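Local coordinates for protein putative fimbrium tip subunit Fim1F (Parabacteroides distasonis, PDB 3R4R) that is a putative component of the fimbrium tip, part of surface filaments that mediate cell adhesion and biofilm formation, at residues M16-L21 with C47-F52; K270-S275 with E279-N284. All coordinates share one frame; numbering follows the deposited sequence.

Contact 1. Residues M16-L21 with C47-F52; sequences MSLVLL and CHVAVF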
HETATM    1  N   MSE A  16      -3.631  15.141  20.073  1.00 62.75           N
HETATM    2  CA  MSE A  16      -3.766  13.691  19.938  1.00 60.08           C
HETATM    3  C   MSE A  16      -2.433  12.997  19.792  1.00 63.22           C
HETATM    4  O   MSE A  16      -1.576  13.447  19.027  1.00 59.32           O
HETATM    5  CB  MSE A  16      -4.632  13.344  18.706  1.00 57.77           C
HETATM    6  CG  MSE A  16      -6.112  13.741  18.847  1.00 64.41           C
HETATM    7 SE   MSE A  16      -7.265  13.420  17.261  0.75 66.96          SE
HETATM    8  CE  MSE A  16      -6.845  11.524  16.948  1.00 61.50           C
ATOM      9  N   SER A  17      -2.274  11.877  20.518  1.00 63.17           N
ATOM     10  CA  SER A  17      -1.129  10.976  20.399  1.00 62.79           C
ATOM     11  C   SER A  17      -1.502   9.903  19.381  1.00 63.82           C
ATOM     12  O   SER A  17      -2.514   9.218  19.560  1.00 62.65           O
ATOM     13  CB  SER A  17      -0.733  10.395  21.753  1.00 71.20           C
ATOM     14  OG  SER A  17      -0.345  11.401  22.675  1.00 84.76           O
ATOM     15  N   LEU A  18      -0.733   9.807  18.281  1.00 59.55           N
ATOM     16  CA  LEU A  18      -1.011   8.911  17.161  1.00 57.55           C
ATOM     17  C   LEU A  18       0.067   7.838  17.009  1.00 60.83           C
ATOM     18  O   LEU A  18       1.256   8.159  17.022  1.00 61.68           O
ATOM     19  CB  LEU A  18      -1.074   9.779  15.887  1.00 55.26           C
ATOM     20  CG  LEU A  18      -2.111   9.422  14.807  1.00 58.48           C
ATOM     21  CD1 LEU A  18      -3.503   9.883  15.219  1.00 58.84           C
ATOM     22  CD2 LEU A  18      -1.797  10.135  13.508  1.00 59.05           C
ATOM     23  N   VAL A  19      -0.338   6.564  16.856  1.00 55.68           N
ATOM     24  CA  VAL A  19       0.609   5.455  16.659  1.00 54.46           C
ATOM     25  C   VAL A  19       0.318   4.802  15.290  1.00 53.03           C
ATOM     26  O   VAL A  19      -0.783   4.291  15.096  1.00 52.18           O
ATOM     27  CB  VAL A  19       0.575   4.423  17.816  1.00 61.49           C
ATOM     28  CG1 VAL A  19       1.438   3.200  17.505  1.00 60.47           C
ATOM     29  CG2 VAL A  19       1.016   5.060  19.130  1.00 65.09           C
ATOM     30  N   LEU A  20       1.300   4.841  14.349  1.00 44.97           N
ATOM     31  CA  LEU A  20       1.153   4.280  13.002  1.00 41.41           C
ATOM     32  C   LEU A  20       1.882   2.947  12.919  1.00 48.01           C
ATOM     33  O   LEU A  20       3.117   2.920  12.952  1.00 45.59           O
ATOM     34  CB  LEU A  20       1.675   5.244  11.899  1.00 38.67           C
ATOM     35  CG  LEU A  20       1.303   6.734  11.936  1.00 44.04           C
ATOM     36  CD1 LEU A  20       2.023   7.487  10.841  1.00 41.75           C
ATOM     37  CD2 LEU A  20      -0.210   6.972  11.859  1.00 45.77           C
ATOM     38  N   LEU A  21       1.124   1.839  12.822  1.00 48.57           N
ATOM     39  CA  LEU A  21       1.689   0.496  12.755  1.00 49.70           C
ATOM     40  C   LEU A  21       1.657   0.011  11.320  1.00 55.77           C
ATOM     41  O   LEU A  21       0.605  -0.061  10.688  1.00 53.62           O
ATOM     42  CB  LEU A  21       0.982  -0.493  13.691  1.00 52.05           C
ATOM     43  CG  LEU A  21       1.136  -0.245  15.187  1.00 59.62           C
ATOM     44  CD1 LEU A  21       0.263  -1.185  15.982  1.00 63.09           C
ATOM     45  CD2 LEU A  21       2.573  -0.402  15.636  1.00 61.86           C
ATOM     46  N   CYS A  47       3.705  11.724   5.610  1.00 32.09           N
ATOM     47  CA  CYS A  47       2.308  11.303   5.681  1.00 32.62           C
ATOM     48  C   CYS A  47       1.398  12.518   5.778  1.00 34.78           C
ATOM     49  O   CYS A  47       1.822  13.618   6.124  1.00 37.08           O
ATOM     50  CB  CYS A  47       2.044  10.335   6.842  1.00 35.55           C
ATOM     51  SG  CYS A  47       2.286  11.035   8.500  1.00 43.02           S
ATOM     52  N   HIS A  48       0.127  12.271   5.462  1.00 27.76           N
ATOM     53  CA  HIS A  48      -1.002  13.157   5.543  1.00 27.40           C
ATOM     54  C   HIS A  48      -1.962  12.567   6.557  1.00 34.00           C
ATOM     55  O   HIS A  48      -2.346  11.408   6.427  1.00 33.81           O
ATOM     56  CB  HIS A  48      -1.656  13.385   4.155  1.00 25.81           C
ATOM     57  CG  HIS A  48      -2.941  14.159   4.208  1.00 28.42           C
ATOM     58  ND1 HIS A  48      -2.957  15.537   4.241  1.00 29.75           N
ATOM     59  CD2 HIS A  48      -4.215  13.709   4.214  1.00 28.71           C
ATOM     60  CE1 HIS A  48      -4.237  15.877   4.281  1.00 29.08           C
ATOM     61  NE2 HIS A  48      -5.022  14.815   4.280  1.00 29.01           N
ATOM     62  N   VAL A  49      -2.303  13.335   7.593  1.00 32.60           N
ATOM     63  CA  VAL A  49      -3.237  12.877   8.619  1.00 33.22           C
ATOM     64  C   VAL A  49      -4.448  13.794   8.561  1.00 36.02           C
ATOM     65  O   VAL A  49      -4.309  15.015   8.533  1.00 36.16           O
ATOM     66  CB  VAL A  49      -2.574  12.819  10.031  1.00 38.10           C
ATOM     67  CG1 VAL A  49      -3.588  12.517  11.127  1.00 39.01           C
ATOM     68  CG2 VAL A  49      -1.435  11.803  10.057  1.00 36.97           C
ATOM     69  N   ALA A  50      -5.621  13.192   8.466  1.00 33.02           N
ATOM     70  CA  ALA A  50      -6.881  13.905   8.392  1.00 34.28           C
ATOM     71  C   ALA A  50      -7.790  13.455   9.522  1.00 39.98           C
ATOM     72  O   ALA A  50      -7.843  12.262   9.809  1.00 39.63           O
ATOM     73  CB  ALA A  50      -7.535  13.669   7.027  1.00 33.79           C
ATOM     74  N   VAL A  51      -8.481  14.403  10.181  1.00 38.81           N
ATOM     75  CA  VAL A  51      -9.429  14.141  11.276  1.00 42.00           C
ATOM     76  C   VAL A  51     -10.815  14.634  10.823  1.00 47.17           C
ATOM     77  O   VAL A  51     -10.948  15.773  10.364  1.00 47.26           O
ATOM     78  CB  VAL A  51      -8.992  14.771  12.639  1.00 47.98           C
ATOM     79  CG1 VAL A  51     -10.034  14.539  13.725  1.00 50.16           C
ATOM     80  CG2 VAL A  51      -7.633  14.232  13.089  1.00 47.12           C
ATOM     81  N   PHE A  52     -11.828  13.764  10.946  1.00 45.07           N
ATOM     82  CA  PHE A  52     -13.197  14.044  10.507  1.00 45.87           C
ATOM     83  C   PHE A  52     -14.200  13.918  11.621  1.00 52.75           C
ATOM     84  O   PHE A  52     -14.029  13.052  12.480  1.00 52.76           O
ATOM     85  CB  PHE A  52     -13.622  13.069   9.384  1.00 45.90           C
ATOM     86  CG  PHE A  52     -12.708  12.996   8.198  1.00 44.99           C
ATOM     87  CD1 PHE A  52     -12.901  13.828   7.100  1.00 46.28           C
ATOM     88  CD2 PHE A  52     -11.676  12.060   8.149  1.00 46.68           C
ATOM     89  CE1 PHE A  52     -12.055  13.755   5.994  1.00 45.14           C
ATOM     90  CE2 PHE A  52     -10.833  11.982   7.041  1.00 47.21           C
ATOM     91  CZ  PHE A  52     -11.026  12.830   5.970  1.00 44.37           C
TER
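C47 and L20 meet at one end of this contact, where C47 SG lies 4.3 Å from L20 CD1. Both also lean on L83 of strand 78-90, which runs beside strand 12-21. The imidazole nitrogens of H48, next along, bond to Y127 and N63. V49 faces the opposing strand and makes the tightest meeting of the three, tip to tip with L18. L18 CD2 approaches both methyls of the valine, 3.8 Å from V49 CG1 and 3.9 Å from V49 CG2. With V49 CG1 anti to the backbone N (chi1 173°) and CG2 anti to the carbonyl carbon, the methyl pair opens toward the leucine, which sits against the fork. V100 of strand 96-104 touches both residues. V51 then returns to the interface, its CG2 standing 4.3 Å from SE of the selenomethionine M16.

The strand axes come no closer than 11.4 Å and their directions differ by 129°, so the backbones do not pair. Every second residue of each strand fills the space between two facing layers, as in a beta sandwich. Residues 16-21, on strand 12-21, fall within an inferred propeptide, so these contacts probably belong to the form before processing. All six touching residues are buried and no hydrogen bond or charge pair joins the segments, so this interface rests on apolar packing and the exclusion of water, with no directional bond between the two segments.

Contact 2. Residues K270-S275 with E279-N284; sequences KGLKSS and EWVLEN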
ATOM      1  N   LYS A 270       6.907 -18.588  -9.715  1.00 58.94           N
ATOM      2  CA  LYS A 270       7.790 -19.717  -9.961  1.00 61.04           C
ATOM      3  C   LYS A 270       7.245 -20.535 -11.134  1.00 64.61           C
ATOM      4  O   LYS A 270       6.035 -20.713 -11.245  1.00 63.28           O
ATOM      5  CB  LYS A 270       7.873 -20.552  -8.657  1.00 66.21           C
ATOM      6  CG  LYS A 270       8.731 -21.801  -8.682  1.00 87.80           C
ATOM      7  CD  LYS A 270       8.659 -22.604  -7.371  1.00 98.83           C
ATOM      8  CE  LYS A 270       9.234 -21.894  -6.166  1.00113.18           C
ATOM      9  NZ  LYS A 270       9.134 -22.745  -4.954  1.00127.45           N
ATOM     10  N   GLY A 271       8.150 -20.997 -11.995  1.00 61.71           N
ATOM     11  CA  GLY A 271       7.829 -21.821 -13.150  1.00 64.52           C
ATOM     12  C   GLY A 271       8.423 -23.207 -13.047  1.00 70.44           C
ATOM     13  O   GLY A 271       9.511 -23.380 -12.477  1.00 68.15           O
ATOM     14  N   LEU A 272       7.711 -24.208 -13.589  1.00 71.22           N
ATOM     15  CA  LEU A 272       8.170 -25.614 -13.575  1.00 74.09           C
ATOM     16  C   LEU A 272       8.291 -26.132 -15.011  1.00 79.44           C
ATOM     17  O   LEU A 272       7.273 -26.252 -15.704  1.00 80.48           O
ATOM     18  CB  LEU A 272       7.227 -26.514 -12.738  1.00 76.82           C
ATOM     19  CG  LEU A 272       6.998 -26.088 -11.263  1.00 80.48           C
ATOM     20  CD1 LEU A 272       5.921 -26.912 -10.625  1.00 83.94           C
ATOM     21  CD2 LEU A 272       8.266 -26.164 -10.431  1.00 82.07           C
ATOM     22  N   LYS A 273       9.553 -26.399 -15.457  1.00 77.07           N
ATOM     23  CA  LYS A 273       9.923 -26.885 -16.800  1.00 80.91           C
ATOM     24  C   LYS A 273       9.881 -28.415 -16.796  1.00 94.95           C
ATOM     25  O   LYS A 273      10.303 -29.034 -15.815  1.00 94.59           O
ATOM     26  CB  LYS A 273      11.312 -26.334 -17.188  1.00 80.12           C
ATOM     27  CG  LYS A 273      11.783 -26.488 -18.659  1.00 88.82           C
ATOM     28  CD  LYS A 273      12.436 -27.848 -18.959  1.00103.56           C
ATOM     29  CE  LYS A 273      13.066 -27.957 -20.322  1.00113.44           C
ATOM     30  NZ  LYS A 273      13.758 -29.266 -20.499  1.00117.06           N
ATOM     31  N   SER A 274       9.333 -29.025 -17.868  1.00 99.56           N
ATOM     32  CA  SER A 274       9.186 -30.477 -17.933  1.00105.40           C
ATOM     33  C   SER A 274       9.462 -31.026 -19.347  1.00117.93           C
ATOM     34  O   SER A 274       8.804 -31.996 -19.764  1.00122.46           O
ATOM     35  CB  SER A 274       7.775 -30.876 -17.498  1.00111.64           C
ATOM     36  OG  SER A 274       6.780 -30.400 -18.392  1.00121.72           O
ATOM     37  N   SER A 275      10.455 -30.429 -20.075  1.00115.35           N
ATOM     38  CA  SER A 275      10.857 -30.791 -21.457  1.00119.22           C
ATOM     39  C   SER A 275       9.597 -30.826 -22.380  1.00126.29           C
ATOM     40  O   SER A 275       9.465 -31.657 -23.286  1.00130.96           O
ATOM     41  CB  SER A 275      11.619 -32.117 -21.489  1.00126.81           C
ATOM     42  OG  SER A 275      12.839 -32.012 -20.771  1.00134.06           O
ATOM     43  N   GLU A 279       4.820 -24.865 -16.276  1.00 84.75           N
ATOM     44  CA  GLU A 279       3.680 -24.882 -15.367  1.00 83.74           C
ATOM     45  C   GLU A 279       3.964 -23.847 -14.272  1.00 81.00           C
ATOM     46  O   GLU A 279       4.802 -24.083 -13.397  1.00 78.51           O
ATOM     47  CB  GLU A 279       3.492 -26.323 -14.844  1.00 88.81           C
ATOM     48  CG  GLU A 279       2.306 -26.633 -13.939  1.00101.49           C
ATOM     49  CD  GLU A 279       2.137 -28.119 -13.648  1.00126.77           C
ATOM     50  OE1 GLU A 279       2.347 -28.938 -14.574  1.00108.35           O
ATOM     51  OE2 GLU A 279       1.716 -28.461 -12.519  1.00127.56           O
ATOM     52  N   TRP A 280       3.313 -22.667 -14.376  1.00 74.81           N
ATOM     53  CA  TRP A 280       3.514 -21.530 -13.488  1.00 70.82           C
ATOM     54  C   TRP A 280       2.707 -21.668 -12.201  1.00 74.95           C
ATOM     55  O   TRP A 280       1.566 -22.130 -12.194  1.00 77.98           O
ATOM     56  CB  TRP A 280       3.152 -20.211 -14.183  1.00 68.50           C
ATOM     57  CG  TRP A 280       4.041 -19.917 -15.360  1.00 69.99           C
ATOM     58  CD1 TRP A 280       3.804 -20.240 -16.664  1.00 76.36           C
ATOM     59  CD2 TRP A 280       5.383 -19.397 -15.314  1.00 67.04           C
ATOM     60  NE1 TRP A 280       4.895 -19.907 -17.442  1.00 75.41           N
ATOM     61  CE2 TRP A 280       5.874 -19.381 -16.640  1.00 72.82           C
ATOM     62  CE3 TRP A 280       6.206 -18.908 -14.285  1.00 64.80           C
ATOM     63  CZ2 TRP A 280       7.143 -18.886 -16.964  1.00 70.46           C
ATOM     64  CZ3 TRP A 280       7.459 -18.414 -14.609  1.00 64.88           C
ATOM     65  CH2 TRP A 280       7.923 -18.415 -15.931  1.00 67.29           C
ATOM     66  N   VAL A 281       3.328 -21.207 -11.114  1.00 69.26           N
ATOM     67  CA  VAL A 281       2.870 -21.245  -9.727  1.00 68.54           C
ATOM     68  C   VAL A 281       2.833 -19.825  -9.134  1.00 71.12           C
ATOM     69  O   VAL A 281       3.859 -19.125  -9.068  1.00 69.43           O
ATOM     70  CB  VAL A 281       3.786 -22.167  -8.857  1.00 72.16           C
ATOM     71  CG1 VAL A 281       3.328 -22.193  -7.403  1.00 71.75           C
ATOM     72  CG2 VAL A 281       3.905 -23.583  -9.419  1.00 75.13           C
ATOM     73  N   LEU A 282       1.661 -19.424  -8.654  1.00 67.30           N
ATOM     74  CA  LEU A 282       1.541 -18.140  -7.990  1.00 63.64           C
ATOM     75  C   LEU A 282       1.341 -18.397  -6.506  1.00 65.39           C
ATOM     76  O   LEU A 282       0.352 -19.023  -6.116  1.00 67.38           O
ATOM     77  CB  LEU A 282       0.409 -17.291  -8.604  1.00 63.62           C
ATOM     78  CG  LEU A 282       0.222 -15.890  -8.035  1.00 65.26           C
ATOM     79  CD1 LEU A 282       1.534 -15.074  -8.057  1.00 62.57           C
ATOM     80  CD2 LEU A 282      -0.873 -15.168  -8.769  1.00 68.64           C
ATOM     81  N   GLU A 283       2.306 -17.950  -5.688  1.00 58.31           N
ATOM     82  CA  GLU A 283       2.275 -18.148  -4.241  1.00 58.49           C
ATOM     83  C   GLU A 283       1.909 -16.846  -3.496  1.00 60.66           C
ATOM     84  O   GLU A 283       2.429 -15.786  -3.810  1.00 56.58           O
ATOM     85  CB  GLU A 283       3.645 -18.671  -3.721  1.00 59.03           C
ATOM     86  CG  GLU A 283       3.701 -18.906  -2.211  1.00 66.13           C
ATOM     87  CD  GLU A 283       5.043 -19.214  -1.567  1.00 82.81           C
ATOM     88  OE1 GLU A 283       6.029 -19.446  -2.301  1.00 76.54           O
ATOM     89  OE2 GLU A 283       5.104 -19.230  -0.315  1.00 68.32           O
ATOM     90  N   ASN A 284       1.029 -16.958  -2.499  1.00 58.80           N
ATOM     91  CA  ASN A 284       0.727 -15.875  -1.594  1.00 57.58           C
ATOM     92  C   ASN A 284       1.529 -16.215  -0.346  1.00 63.96           C
ATOM     93  O   ASN A 284       1.154 -17.105   0.414  1.00 68.19           O
ATOM     94  CB  ASN A 284      -0.793 -15.676  -1.387  1.00 52.90           C
ATOM     95  CG  ASN A 284      -1.127 -14.413  -0.634  1.00 66.10           C
ATOM     96  OD1 ASN A 284      -0.579 -14.126   0.429  1.00 63.57           O
ATOM     97  ND2 ASN A 284      -2.113 -13.676  -1.115  1.00 59.33           N
TER
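K270 and V281 pair through two backbone hydrogen bonds, V281 N to K270 O at 2.8 Å and K270 N to V281 O at 3.2 Å. L272 and E279 form a second such antiparallel pair. There E279 N gives a nearly straight bond to L272 O (2.9 Å), whereas L272 N reaches E279 O along a bent path, 134° at the hydrogen, with the donor above the carbonyl plane.

These bonds tie strands 266-273 and 278-284 into a beta hairpin of the transthyretin-like C-terminal domain. Strand 161-179 continues the pairing on the far side of 266-273, and 289-291 on the far side of 278-284.

On the face of L272 and V281 the contact is apolar: L272 CD1 passes V281 CG2 at 4.1 Å, the two side chains crossing obliquely. On the other face, W280 has CG anti to its carbonyl carbon (chi1 -64°), which swings the indole across the backbone of its non-hydrogen-bonded partner G271, and W280 CE3 rests 3.5 Å from G271 CA. With W280 cut back to an alanine, the G271 backbone would probably lose its ring contact and Y254 its aromatic neighbour.

Among charged groups, the extended side chain of E279 carries OE1 to a salt bridge with K180.

In the fold
The two contacts follow one another along the chain, contact 1 closing before contact 2 opens, and they lie on opposite sides of the chain's centre. Their own centres are 42 Å apart and their nearest atoms about 17 Å, so they do not touch. The long, interrupted strand 161-179 connects them: it pairs in parallel with strand 12-21 of contact 1 and, also in parallel, with strand 266-273 of contact 2. Contact 1 packs layers together without pairing, deep in the N-terminal part, while contact 2 is in-plane hairpin pairing near the surface of the C-terminal domain. An elongated protein thus has strand 161-179 running between two separately packed beta regions.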